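Local structure of copper induced nitroreductase D (Lactococcus lactis, 2WQF) at residues R47-T52 / W165-S170; D61-P66 / P155-A160; L100-Q105 / E159-E164; T139-L144 / G175-G180. The protein probably acts as an FMN-dependent oxidoreductase, a copper-induced nitroreductase involved in defence against oxidative stress. One frame throughout, in Å; residues are numbered along the deposited sequence.

Interaction 1 (R47-T52 / W165-S170); sequences RLLILT and WNLPES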
loop_
_atom_site.group_PDB
_atom_site.type_symbol
_atom_site.label_atom_id
_atom_site.label_comp_id
_atom_site.label_asym_id
_atom_site.label_seq_id
_atom_site.Cartn_x
_atom_site.Cartn_y
_atom_site.Cartn_z
ATOM N N ARG A 47 9.255 -7.579 -5.947
ATOM C CA ARG A 47 9.896 -8.055 -7.169
ATOM C C ARG A 47 8.846 -7.997 -8.270
ATOM O O ARG A 47 7.686 -8.309 -8.018
ATOM C CB ARG A 47 10.360 -9.505 -7.025
ATOM C CG ARG A 47 11.287 -9.773 -5.821
ATOM C CD ARG A 47 12.709 -9.219 -6.053
ATOM N NE ARG A 47 13.583 -9.413 -4.899
ATOM C CZ ARG A 47 13.811 -8.507 -3.945
ATOM N NH1 ARG A 47 13.251 -7.305 -3.988
ATOM N NH2 ARG A 47 14.620 -8.814 -2.935
ATOM N N LEU A 48 9.232 -7.611 -9.485
ATOM C CA LEU A 48 8.288 -7.500 -10.589
ATOM C C LEU A 48 8.730 -8.321 -11.789
ATOM O O LEU A 48 9.916 -8.332 -12.153
ATOM C CB LEU A 48 8.148 -6.063 -11.068
ATOM C CG LEU A 48 7.242 -5.134 -10.272
ATOM C CD1 LEU A 48 7.715 -4.916 -8.856
ATOM C CD2 LEU A 48 7.159 -3.798 -11.012
ATOM N N LEU A 49 7.755 -8.980 -12.399
ATOM C CA LEU A 49 7.879 -9.530 -13.730
ATOM C C LEU A 49 6.921 -8.753 -14.634
ATOM O O LEU A 49 5.710 -8.752 -14.409
ATOM C CB LEU A 49 7.524 -11.013 -13.717
ATOM C CG LEU A 49 7.486 -11.703 -15.076
ATOM C CD1 LEU A 49 8.860 -11.682 -15.742
ATOM C CD2 LEU A 49 6.976 -13.135 -14.888
ATOM N N ILE A 50 7.476 -8.061 -15.627
ATOM C CA ILE A 50 6.711 -7.199 -16.525
ATOM C C ILE A 50 6.635 -7.868 -17.886
ATOM O O ILE A 50 7.663 -8.061 -18.531
ATOM C CB ILE A 50 7.360 -5.820 -16.663
ATOM C CG1 ILE A 50 7.480 -5.144 -15.293
ATOM C CG2 ILE A 50 6.598 -4.934 -17.643
ATOM C CD1 ILE A 50 8.460 -3.946 -15.263
ATOM N N LEU A 51 5.427 -8.255 -18.286
ATOM C CA LEU A 51 5.217 -8.987 -19.525
ATOM C C LEU A 51 4.466 -8.143 -20.545
ATOM O O LEU A 51 3.423 -7.559 -20.230
ATOM C CB LEU A 51 4.378 -10.242 -19.244
ATOM C CG LEU A 51 4.939 -11.196 -18.182
ATOM C CD1 LEU A 51 4.002 -12.373 -18.078
ATOM C CD2 LEU A 51 6.374 -11.638 -18.483
ATOM N N THR A 52 4.971 -8.128 -21.773
ATOM C CA THR A 52 4.297 -7.484 -22.893
ATOM C C THR A 52 4.390 -8.409 -24.103
ATOM O O THR A 52 5.042 -9.454 -24.052
ATOM C CB THR A 52 4.873 -6.087 -23.217
ATOM O OG1 THR A 52 6.206 -6.203 -23.711
ATOM C CG2 THR A 52 4.842 -5.190 -21.984
ATOM N N TRP A 165 9.320 -18.251 -16.677
ATOM C CA TRP A 165 10.228 -17.098 -16.660
ATOM C C TRP A 165 11.387 -17.272 -15.685
ATOM O O TRP A 165 12.094 -16.313 -15.388
ATOM C CB TRP A 165 9.441 -15.790 -16.414
ATOM C CG TRP A 165 8.614 -15.449 -17.638
ATOM C CD1 TRP A 165 9.078 -14.906 -18.792
ATOM C CD2 TRP A 165 7.208 -15.695 -17.854
ATOM N NE1 TRP A 165 8.074 -14.800 -19.715
ATOM C CE2 TRP A 165 6.910 -15.270 -19.165
ATOM C CE3 TRP A 165 6.179 -16.215 -17.067
ATOM C CZ2 TRP A 165 5.633 -15.355 -19.713
ATOM C CZ3 TRP A 165 4.899 -16.299 -17.616
ATOM C CH2 TRP A 165 4.643 -15.868 -18.928
ATOM N N ASN A 166 11.607 -18.507 -15.237
ATOM C CA ASN A 166 12.806 -18.841 -14.469
ATOM C C ASN A 166 12.977 -17.965 -13.247
ATOM O O ASN A 166 14.050 -17.405 -13.015
ATOM C CB ASN A 166 14.044 -18.712 -15.352
ATOM C CG ASN A 166 14.009 -19.657 -16.519
ATOM O OD1 ASN A 166 14.015 -19.240 -17.679
ATOM N ND2 ASN A 166 13.953 -20.950 -16.221
ATOM N N LEU A 167 11.906 -17.842 -12.480
ATOM C CA LEU A 167 11.919 -17.008 -11.300
ATOM C C LEU A 167 12.434 -17.784 -10.089
ATOM O O LEU A 167 12.237 -18.997 -9.978
ATOM C CB LEU A 167 10.514 -16.514 -10.999
ATOM C CG LEU A 167 9.795 -15.781 -12.127
ATOM C CD1 LEU A 167 8.405 -15.384 -11.650
ATOM C CD2 LEU A 167 10.589 -14.568 -12.622
ATOM N N PRO A 168 13.094 -17.079 -9.163
ATOM C CA PRO A 168 13.507 -17.708 -7.905
ATOM C C PRO A 168 12.320 -18.246 -7.123
ATOM O O PRO A 168 11.234 -17.643 -7.123
ATOM C CB PRO A 168 14.156 -16.551 -7.123
ATOM C CG PRO A 168 14.566 -15.552 -8.146
ATOM C CD PRO A 168 13.533 -15.670 -9.255
ATOM N N GLU A 169 12.535 -19.362 -6.435
ATOM C CA GLU A 169 11.496 -19.981 -5.619
ATOM C C GLU A 169 11.014 -19.028 -4.529
ATOM O O GLU A 169 9.875 -19.121 -4.071
ATOM C CB GLU A 169 12.015 -21.285 -4.988
ATOM C CG GLU A 169 12.455 -22.368 -5.989
ATOM C CD GLU A 169 11.295 -23.194 -6.538
ATOM O OE1 GLU A 169 10.166 -23.073 -6.013
ATOM O OE2 GLU A 169 11.516 -23.973 -7.492
ATOM N N SER A 170 11.876 -18.090 -4.129
ATOM C CA SER A 170 11.581 -17.188 -3.023
ATOM C C SER A 170 10.602 -16.071 -3.398
ATOM O O SER A 170 10.096 -15.376 -2.524
ATOM C CB SER A 170 12.881 -16.570 -2.478
ATOM O OG SER A 170 13.417 -15.602 -3.362
#

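Interaction 2 (D61-P66 / P155-A160); sequences DEIVAP and PLIDEA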
loop_
_atom_site.group_PDB
_atom_site.type_symbol
_atom_site.label_atom_id
_atom_site.label_comp_id
_atom_site.label_asym_id
_atom_site.label_seq_id
_atom_site.Cartn_x
_atom_site.Cartn_y
_atom_site.Cartn_z
ATOM N N ASP A 61 -3.111 -17.124 -22.300
ATOM C CA ASP A 61 -3.596 -18.240 -23.095
ATOM C C ASP A 61 -3.057 -19.571 -22.617
ATOM O O ASP A 61 -3.767 -20.573 -22.633
ATOM C CB ASP A 61 -3.188 -18.074 -24.553
ATOM C CG ASP A 61 -4.134 -17.192 -25.335
ATOM O OD1 ASP A 61 -5.273 -16.934 -24.888
ATOM O OD2 ASP A 61 -3.714 -16.758 -26.415
ATOM N N GLU A 62 -1.795 -19.578 -22.191
ATOM C CA GLU A 62 -1.088 -20.819 -21.944
ATOM C C GLU A 62 -0.926 -21.126 -20.470
ATOM O O GLU A 62 -0.630 -22.265 -20.104
ATOM C CB GLU A 62 0.281 -20.780 -22.624
ATOM C CG GLU A 62 0.195 -20.621 -24.138
ATOM C CD GLU A 62 1.511 -20.902 -24.831
ATOM O OE1 GLU A 62 2.228 -21.823 -24.383
ATOM O OE2 GLU A 62 1.823 -20.214 -25.822
ATOM N N ILE A 63 -1.140 -20.127 -19.618
ATOM C CA ILE A 63 -1.058 -20.348 -18.176
ATOM C C ILE A 63 -2.370 -20.090 -17.455
ATOM O O ILE A 63 -2.925 -20.998 -16.844
ATOM C CB ILE A 63 0.104 -19.526 -17.536
ATOM C CG1 ILE A 63 1.435 -19.998 -18.111
ATOM C CG2 ILE A 63 0.101 -19.637 -16.017
ATOM C CD1 ILE A 63 2.662 -19.202 -17.644
ATOM N N VAL A 64 -2.910 -18.882 -17.512
ATOM C CA VAL A 64 -4.081 -18.596 -16.687
ATOM C C VAL A 64 -5.300 -19.417 -17.118
ATOM O O VAL A 64 -5.957 -20.039 -16.292
ATOM C CB VAL A 64 -4.429 -17.108 -16.661
ATOM C CG1 VAL A 64 -5.629 -16.884 -15.765
ATOM C CG2 VAL A 64 -3.251 -16.280 -16.171
ATOM N N ALA A 65 -5.603 -19.417 -18.412
ATOM C CA ALA A 65 -6.776 -20.134 -18.913
ATOM C C ALA A 65 -6.747 -21.633 -18.563
ATOM O O ALA A 65 -7.701 -22.152 -17.973
ATOM C CB ALA A 65 -6.928 -19.924 -20.429
ATOM N N PRO A 66 -5.650 -22.334 -18.907
ATOM C CA PRO A 66 -5.615 -23.761 -18.553
ATOM C C PRO A 66 -5.640 -24.033 -17.042
ATOM O O PRO A 66 -6.295 -24.983 -16.624
ATOM C CB PRO A 66 -4.296 -24.247 -19.164
ATOM C CG PRO A 66 -3.959 -23.237 -20.216
ATOM C CD PRO A 66 -4.491 -21.945 -19.726
ATOM N N PRO A 155 -2.840 -18.282 -5.766
ATOM C CA PRO A 155 -1.612 -19.040 -6.045
ATOM C C PRO A 155 -1.720 -20.004 -7.220
ATOM O O PRO A 155 -0.784 -20.741 -7.450
ATOM C CB PRO A 155 -1.416 -19.877 -4.772
ATOM C CG PRO A 155 -2.651 -19.735 -3.963
ATOM C CD PRO A 155 -3.658 -18.957 -4.739
ATOM N N LEU A 156 -2.833 -19.991 -7.944
ATOM C CA LEU A 156 -3.097 -20.981 -8.986
ATOM C C LEU A 156 -2.010 -21.015 -10.053
ATOM O O LEU A 156 -1.604 -22.090 -10.505
ATOM C CB LEU A 156 -4.456 -20.696 -9.633
ATOM C CG LEU A 156 -5.697 -21.303 -8.977
ATOM C CD1 LEU A 156 -5.774 -20.966 -7.491
ATOM C CD2 LEU A 156 -6.942 -20.823 -9.715
ATOM N N ILE A 157 -1.537 -19.832 -10.458
ATOM C CA ILE A 157 -0.598 -19.719 -11.576
ATOM C C ILE A 157 0.856 -19.627 -11.157
ATOM O O ILE A 157 1.730 -19.550 -12.012
ATOM C CB ILE A 157 -0.921 -18.503 -12.461
ATOM C CG1 ILE A 157 -0.723 -17.200 -11.689
ATOM C CG2 ILE A 157 -2.365 -18.603 -12.971
ATOM C CD1 ILE A 157 -0.879 -15.976 -12.565
ATOM N N ASP A 158 1.116 -19.659 -9.852
ATOM C CA ASP A 158 2.458 -19.377 -9.328
ATOM C C ASP A 158 3.552 -20.276 -9.920
ATOM O O ASP A 158 4.599 -19.787 -10.347
ATOM C CB ASP A 158 2.496 -19.556 -7.803
ATOM C CG ASP A 158 1.688 -18.529 -7.057
ATOM O OD1 ASP A 158 0.812 -17.883 -7.656
ATOM O OD2 ASP A 158 1.948 -18.372 -5.842
ATOM N N GLU A 159 3.329 -21.588 -9.872
ATOM C CA GLU A 159 4.302 -22.569 -10.363
ATOM C C GLU A 159 4.619 -22.370 -11.845
ATOM O O GLU A 159 5.779 -22.399 -12.250
ATOM C CB GLU A 159 3.783 -24.004 -10.148
ATOM N N ALA A 160 3.580 -22.185 -12.662
ATOM C CA ALA A 160 3.751 -22.117 -14.108
ATOM C C ALA A 160 4.483 -20.836 -14.494
ATOM O O ALA A 160 5.293 -20.807 -15.423
ATOM C CB ALA A 160 2.391 -22.193 -14.802
#

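Interaction 3 (L100-Q105 / E159-E164); sequences LFFEDQ and EAVAKE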
loop_
_atom_site.group_PDB
_atom_site.type_symbol
_atom_site.label_atom_id
_atom_site.label_comp_id
_atom_site.label_asym_id
_atom_site.label_seq_id
_atom_site.Cartn_x
_atom_site.Cartn_y
_atom_site.Cartn_z
ATOM N N LEU A 100 3.411 -8.576 -12.841
ATOM C CA LEU A 100 3.247 -9.518 -11.732
ATOM C C LEU A 100 4.119 -9.078 -10.573
ATOM O O LEU A 100 5.324 -8.896 -10.711
ATOM C CB LEU A 100 3.579 -10.944 -12.157
ATOM C CG LEU A 100 2.635 -11.513 -13.244
ATOM C CD1 LEU A 100 3.096 -11.145 -14.634
ATOM C CD2 LEU A 100 2.534 -13.030 -13.118
ATOM N N PHE A 101 3.453 -8.816 -9.454
ATOM C CA PHE A 101 4.074 -8.372 -8.220
ATOM C C PHE A 101 4.307 -9.526 -7.287
ATOM O O PHE A 101 3.380 -10.258 -6.991
ATOM C CB PHE A 101 3.171 -7.347 -7.535
ATOM C CG PHE A 101 3.126 -6.009 -8.241
ATOM C CD1 PHE A 101 4.044 -5.005 -7.948
ATOM C CD2 PHE A 101 2.169 -5.772 -9.218
ATOM C CE1 PHE A 101 3.973 -3.790 -8.587
ATOM C CE2 PHE A 101 2.081 -4.559 -9.841
ATOM C CZ PHE A 101 2.988 -3.566 -9.545
ATOM N N PHE A 102 5.548 -9.651 -6.807
ATOM C CA PHE A 102 5.943 -10.696 -5.880
ATOM C C PHE A 102 6.584 -10.042 -4.652
ATOM O O PHE A 102 7.048 -8.901 -4.706
ATOM C CB PHE A 102 6.986 -11.657 -6.483
ATOM C CG PHE A 102 6.621 -12.256 -7.818
ATOM C CD1 PHE A 102 6.315 -13.606 -7.927
ATOM C CD2 PHE A 102 6.673 -11.494 -8.969
ATOM C CE1 PHE A 102 6.012 -14.181 -9.184
ATOM C CE2 PHE A 102 6.358 -12.042 -10.204
ATOM C CZ PHE A 102 6.059 -13.388 -10.322
ATOM N N GLU A 103 6.631 -10.787 -3.550
ATOM C CA GLU A 103 7.387 -10.390 -2.367
ATOM C C GLU A 103 8.457 -11.450 -2.138
ATOM O O GLU A 103 8.160 -12.661 -2.121
ATOM C CB GLU A 103 6.476 -10.284 -1.144
ATOM C CG GLU A 103 5.584 -9.041 -1.182
ATOM C CD GLU A 103 6.407 -7.755 -1.037
ATOM O OE1 GLU A 103 7.225 -7.692 -0.090
ATOM O OE2 GLU A 103 6.252 -6.816 -1.877
ATOM N N ASP A 104 9.695 -11.014 -1.950
ATOM C CA ASP A 104 10.813 -11.931 -1.783
ATOM C C ASP A 104 10.870 -12.498 -0.347
ATOM O O ASP A 104 11.265 -11.828 0.613
ATOM C CB ASP A 104 12.108 -11.217 -2.151
ATOM C CG ASP A 104 13.290 -12.163 -2.229
ATOM O OD1 ASP A 104 13.242 -13.259 -1.640
ATOM O OD2 ASP A 104 14.276 -11.801 -2.873
ATOM N N GLN A 105 10.462 -13.758 -0.234
ATOM C CA GLN A 105 10.392 -14.428 1.059
ATOM C C GLN A 105 11.764 -14.698 1.673
ATOM O O GLN A 105 11.875 -14.870 2.887
ATOM C CB GLN A 105 9.623 -15.745 0.919
ATOM C CG GLN A 105 8.194 -15.542 0.396
ATOM C CD GLN A 105 7.421 -14.542 1.231
ATOM O OE1 GLN A 105 7.130 -14.783 2.409
ATOM N NE2 GLN A 105 7.082 -13.413 0.629
ATOM N N GLU A 159 3.329 -21.588 -9.872
ATOM C CA GLU A 159 4.302 -22.569 -10.363
ATOM C C GLU A 159 4.619 -22.370 -11.845
ATOM O O GLU A 159 5.779 -22.399 -12.250
ATOM C CB GLU A 159 3.783 -24.004 -10.148
ATOM N N ALA A 160 3.580 -22.185 -12.662
ATOM C CA ALA A 160 3.751 -22.117 -14.108
ATOM C C ALA A 160 4.483 -20.836 -14.494
ATOM O O ALA A 160 5.293 -20.807 -15.423
ATOM C CB ALA A 160 2.391 -22.193 -14.802
ATOM N N VAL A 161 4.188 -19.762 -13.769
ATOM C CA VAL A 161 4.840 -18.493 -14.024
ATOM C C VAL A 161 6.320 -18.599 -13.656
ATOM O O VAL A 161 7.184 -18.164 -14.418
ATOM C CB VAL A 161 4.155 -17.328 -13.249
ATOM C CG1 VAL A 161 5.044 -16.079 -13.221
ATOM C CG2 VAL A 161 2.774 -17.032 -13.859
ATOM N N ALA A 162 6.613 -19.182 -12.496
ATOM C CA ALA A 162 8.016 -19.297 -12.043
ATOM C C ALA A 162 8.844 -20.144 -13.001
ATOM O O ALA A 162 10.010 -19.858 -13.239
ATOM C CB ALA A 162 8.099 -19.887 -10.645
ATOM N N LYS A 163 8.238 -21.191 -13.542
ATOM C CA LYS A 163 8.933 -22.070 -14.477
ATOM C C LYS A 163 9.160 -21.392 -15.825
ATOM O O LYS A 163 10.267 -21.407 -16.365
ATOM C CB LYS A 163 8.113 -23.341 -14.683
ATOM C CG LYS A 163 8.682 -24.265 -15.745
ATOM C CD LYS A 163 7.876 -25.546 -15.847
ATOM C CE LYS A 163 8.396 -26.450 -16.955
ATOM N NZ LYS A 163 7.562 -27.675 -17.103
ATOM N N GLU A 164 8.108 -20.794 -16.372
ATOM C CA GLU A 164 8.200 -20.183 -17.688
ATOM C C GLU A 164 9.248 -19.056 -17.737
ATOM O O GLU A 164 9.974 -18.908 -18.719
ATOM C CB GLU A 164 6.833 -19.649 -18.096
ATOM C CG GLU A 164 6.843 -18.945 -19.420
ATOM C CD GLU A 164 7.264 -19.853 -20.555
ATOM O OE1 GLU A 164 6.980 -21.075 -20.497
ATOM O OE2 GLU A 164 7.878 -19.337 -21.511
#

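Interaction 4 (T139-L144 / G175-G180); sequences TALAEL and GQLVFG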
loop_
_atom_site.group_PDB
_atom_site.type_symbol
_atom_site.label_atom_id
_atom_site.label_comp_id
_atom_site.label_asym_id
_atom_site.label_seq_id
_atom_site.Cartn_x
_atom_site.Cartn_y
_atom_site.Cartn_z
ATOM N N THR A 139 -1.049 4.047 -10.220
ATOM C CA THR A 139 -1.274 5.465 -10.332
ATOM C C THR A 139 -0.297 6.112 -11.310
ATOM O O THR A 139 -0.674 6.997 -12.088
ATOM C CB THR A 139 -1.187 6.161 -8.940
ATOM O OG1 THR A 139 -2.101 5.523 -8.041
ATOM C CG2 THR A 139 -1.525 7.624 -9.066
ATOM N N ALA A 140 0.956 5.661 -11.303
ATOM C CA ALA A 140 1.941 6.188 -12.245
ATOM C C ALA A 140 1.514 5.905 -13.708
ATOM O O ALA A 140 1.657 6.750 -14.602
ATOM C CB ALA A 140 3.337 5.627 -11.945
ATOM N N LEU A 141 0.996 4.706 -13.940
ATOM C CA LEU A 141 0.494 4.329 -15.263
ATOM C C LEU A 141 -0.695 5.220 -15.653
ATOM O O LEU A 141 -0.793 5.672 -16.803
ATOM C CB LEU A 141 0.096 2.862 -15.273
ATOM C CG LEU A 141 1.227 1.838 -15.198
ATOM C CD1 LEU A 141 0.658 0.435 -15.029
ATOM C CD2 LEU A 141 2.110 1.906 -16.408
ATOM N N ALA A 142 -1.586 5.501 -14.707
ATOM C CA ALA A 142 -2.731 6.354 -14.994
ATOM C C ALA A 142 -2.258 7.743 -15.407
ATOM O O ALA A 142 -2.868 8.386 -16.257
ATOM C CB ALA A 142 -3.681 6.421 -13.798
ATOM N N GLU A 143 -1.161 8.215 -14.809
ATOM C CA GLU A 143 -0.637 9.525 -15.171
ATOM C C GLU A 143 -0.095 9.554 -16.608
ATOM O O GLU A 143 -0.083 10.611 -17.245
ATOM C CB GLU A 143 0.413 9.996 -14.162
ATOM C CG GLU A 143 -0.207 10.378 -12.823
ATOM C CD GLU A 143 -1.003 11.682 -12.879
ATOM O OE1 GLU A 143 -0.385 12.785 -12.810
ATOM O OE2 GLU A 143 -2.250 11.592 -13.003
ATOM N N LEU A 144 0.341 8.403 -17.120
ATOM C CA LEU A 144 0.733 8.296 -18.531
ATOM C C LEU A 144 -0.473 8.180 -19.465
ATOM O O LEU A 144 -0.312 8.126 -20.684
ATOM C CB LEU A 144 1.641 7.078 -18.744
ATOM C CG LEU A 144 2.972 7.077 -18.012
ATOM C CD1 LEU A 144 3.682 5.780 -18.304
ATOM C CD2 LEU A 144 3.776 8.262 -18.442
ATOM N N GLY A 175 -0.078 -10.387 -6.829
ATOM C CA GLY A 175 -1.044 -9.622 -7.596
ATOM C C GLY A 175 -0.581 -9.493 -9.040
ATOM O O GLY A 175 0.612 -9.606 -9.323
ATOM N N GLN A 176 -1.521 -9.271 -9.952
ATOM C CA GLN A 176 -1.215 -9.089 -11.366
ATOM C C GLN A 176 -1.926 -7.860 -11.883
ATOM O O GLN A 176 -3.152 -7.815 -11.987
ATOM C CB GLN A 176 -1.604 -10.315 -12.193
ATOM C CG GLN A 176 -0.970 -11.597 -11.693
ATOM C CD GLN A 176 -1.812 -12.269 -10.624
ATOM O OE1 GLN A 176 -2.986 -12.542 -10.839
ATOM N NE2 GLN A 176 -1.212 -12.552 -9.484
ATOM N N LEU A 177 -1.142 -6.850 -12.218
ATOM C CA LEU A 177 -1.689 -5.584 -12.675
ATOM C C LEU A 177 -1.677 -5.578 -14.209
ATOM O O LEU A 177 -0.632 -5.483 -14.836
ATOM C CB LEU A 177 -0.906 -4.417 -12.095
ATOM C CG LEU A 177 -1.504 -3.043 -12.339
ATOM C CD1 LEU A 177 -2.787 -2.794 -11.538
ATOM C CD2 LEU A 177 -0.455 -1.954 -12.017
ATOM N N VAL A 178 -2.857 -5.762 -14.789
ATOM C CA VAL A 178 -3.085 -5.767 -16.224
ATOM C C VAL A 178 -3.239 -4.318 -16.675
ATOM O O VAL A 178 -3.976 -3.550 -16.060
ATOM C CB VAL A 178 -4.357 -6.553 -16.556
ATOM C CG1 VAL A 178 -4.591 -6.600 -18.042
ATOM C CG2 VAL A 178 -4.235 -7.969 -16.032
ATOM N N PHE A 179 -2.500 -3.922 -17.715
ATOM C CA PHE A 179 -2.455 -2.520 -18.124
ATOM C C PHE A 179 -2.438 -2.347 -19.625
ATOM O O PHE A 179 -2.048 -3.238 -20.385
ATOM C CB PHE A 179 -1.270 -1.790 -17.474
ATOM C CG PHE A 179 0.071 -2.124 -18.077
ATOM C CD1 PHE A 179 0.614 -1.302 -19.048
ATOM C CD2 PHE A 179 0.755 -3.275 -17.703
ATOM C CE1 PHE A 179 1.853 -1.596 -19.608
ATOM C CE2 PHE A 179 1.993 -3.595 -18.279
ATOM C CZ PHE A 179 2.523 -2.752 -19.239
ATOM N N GLY A 180 -2.908 -1.191 -20.061
ATOM C CA GLY A 180 -2.941 -0.882 -21.480
ATOM C C GLY A 180 -3.641 0.414 -21.778
ATOM O O GLY A 180 -3.884 1.220 -20.890
#

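Interaction 1 (R47-T52 / W165-S170)
The loop that leaves helix 158-164 lays W165 and L167 over the face of strand 46-52 from which L49 and L51 project, and the contact is wholly apolar. L51 meets the indole of W165 from the opposite direction and spreads both its methyls over one face of it. CD1 lies over the six-membered ring, 3.9 Å from the ring centroid and 22° off the normal, a CH-pi contact. CD2 sits above the same face but nearer the rim, 3.7 Å from CE2 of W165. L51 has CG anti to its carbonyl carbon (chi1 -56°), which carries the fork of the side chain out to the indole. L49 crosses the tryptophan at about a right angle and reaches it obliquely, its CD2 3.9 Å from W165 CE3. The same methyl also touches L167, 4.2 Å from CD1 of that residue. The helix ends in a Schellman motif between W165 and L167, both of which face the strand: N166, with positive phi, is the C-prime residue, and L167 N returns to A162 O while N166 N bonds K163 O. A serine in place of W165 would probably leave both L51 methyls without the aromatic face they rest on and open a gap beside L49. Beyond the two segments, A55 and I63 of helix 53-73 also pack on W165. L48 to L51 pair in a parallel ladder with a strand of the second subunit, whose I199 packs on both L49 and L167.

Interaction 2 (D61-P66 / P155-A160)
I63 of helix 53-73 packs against I157 and A160, where a type I beta turn from P155 to D158 leads into helix 158-164, so two helical elements of the nitroreductase fold meet here. From I63 CB, which points toward the other segment, the side chain divides. CG2 enters between the partners, 3.6 Å from A160 CB and 3.9 Å from I157 CB. The longer branch runs past the alanine: CG1 is 4.1 Å from A160 CB, and the terminal CD1 lies 3.8 Å from the backbone O of A160. With CG1 anti to the carbonyl carbon (chi1 -63°), one branch faces the turn while the other follows the new helix. A glycine at I63, lacking the CG2 methyl that sits between A160 CB and I157 CB, would probably open a gap between the helices. The backbone around I63 is not regular, since helix 53-73 makes a wider pi-type turn at 61-64. On the sheet side, I157 also packs on L173 of strand 171-182. The D158 N to P155 O bond closes the beta turn. Next to I63, V64 adds a single methyl contact, its CG2 4.1 Å from CG2 of I157.

Interaction 3 (L100-Q105 / E159-E164)
V161 of helix 158-164 drops onto L100 and F102 of strand 97-104, a helix packed on one face of the antiparallel sheet of the nitroreductase fold. The close part of the contact lies at this one valine. L100 and V161 reach toward each other tip to tip, and L100 CD2 spans both branches, 4.0 Å from CG1 and 4.1 Å from CG2 of V161. V161 CG1 stands anti to its backbone N (chi1 165°), which points it at both L100 and F102: it lies at the edge of the phenyl ring, near its plane, 4.1 Å from CZ. All three residues are buried, and L49, L59 and L173 close in around them from strand 46-52, helix 53-73 and strand 171-182. A160 turns to E67 of helix 53-73, K163 extends its chain fully at the exposed side, and E164 bends to a salt bridge with K58. At the far end of the strand the segments separate, and polar bonds replace the apolar packing. D104 takes the N-cap position of helix 105-114, its OD1 bonded to A106 N. Just beyond it, Q105 NE2 folds back on E103 O at 3.0 Å, nearly straight (168° at the hydrogen) but approaching from above the carbonyl plane.

Interaction 4 (T139-L144 / G175-G180)
L141 of helix 121-143 puts one methyl, CD1, between L177 and F179 of strand 171-182, and this methyl makes all the apolar contacts across the pair. Toward L177 the two leucines meet tip to tip, CD1 of L141 4.0 Å from CD2 of L177. Toward F179 it arrives at about a right angle and touches the root of the side chain, 3.8 Å from CB and 4.0 Å from CG of the phenylalanine. The ring is approached only obliquely. F179 holds CG between its backbone N and carbonyl carbon (chi1 75°), which turns the ring so that L177 O lies in its plane, at the edge. V26 of helix 23-35 and I99 of strand 97-104 each touch both L141 and F179.

No hydrogen bond crosses between the segments; the helix is held by its own backbone bonds, the strand by its neighbours in the sheet. In the helix, E143 N bonds T139 O at 3.0 Å. In the strand, L177 pairs with I99 and V178 with N149, one neighbour on each edge, while the amide of Q176 is tied to Y153 N and N154.

The side chain of L177 lies about 8 Å from a bound FMN, consistent with a helix-on-sheet layer behind the flavin site of the nitroreductase fold.

Interactions 1, 3 and 4 each include a strand of one antiparallel sheet, in which strand 97-104 lies between strands 46-52 and 171-182. Interactions 1 and 3, with centres 5 Å apart, are directly joined by strand bonds such as L49 O to L100 N. Interaction 2, between helix 53-73 and the start of helix 158-164, shares the latter helix with interaction 3 and reaches interaction 1 through I63 and W165. These three form one continuous apolar layer on one face. Interaction 4 uses the other face, with helix 121-143, its centre 17 to 21 Å from the rest. Along the chain, 61-66/155-160 and 100-105/159-164 fall within the span of 47-52/165-170, whereas 139-144/175-180 crosses all three; helices from separate parts of the chain cover the two faces.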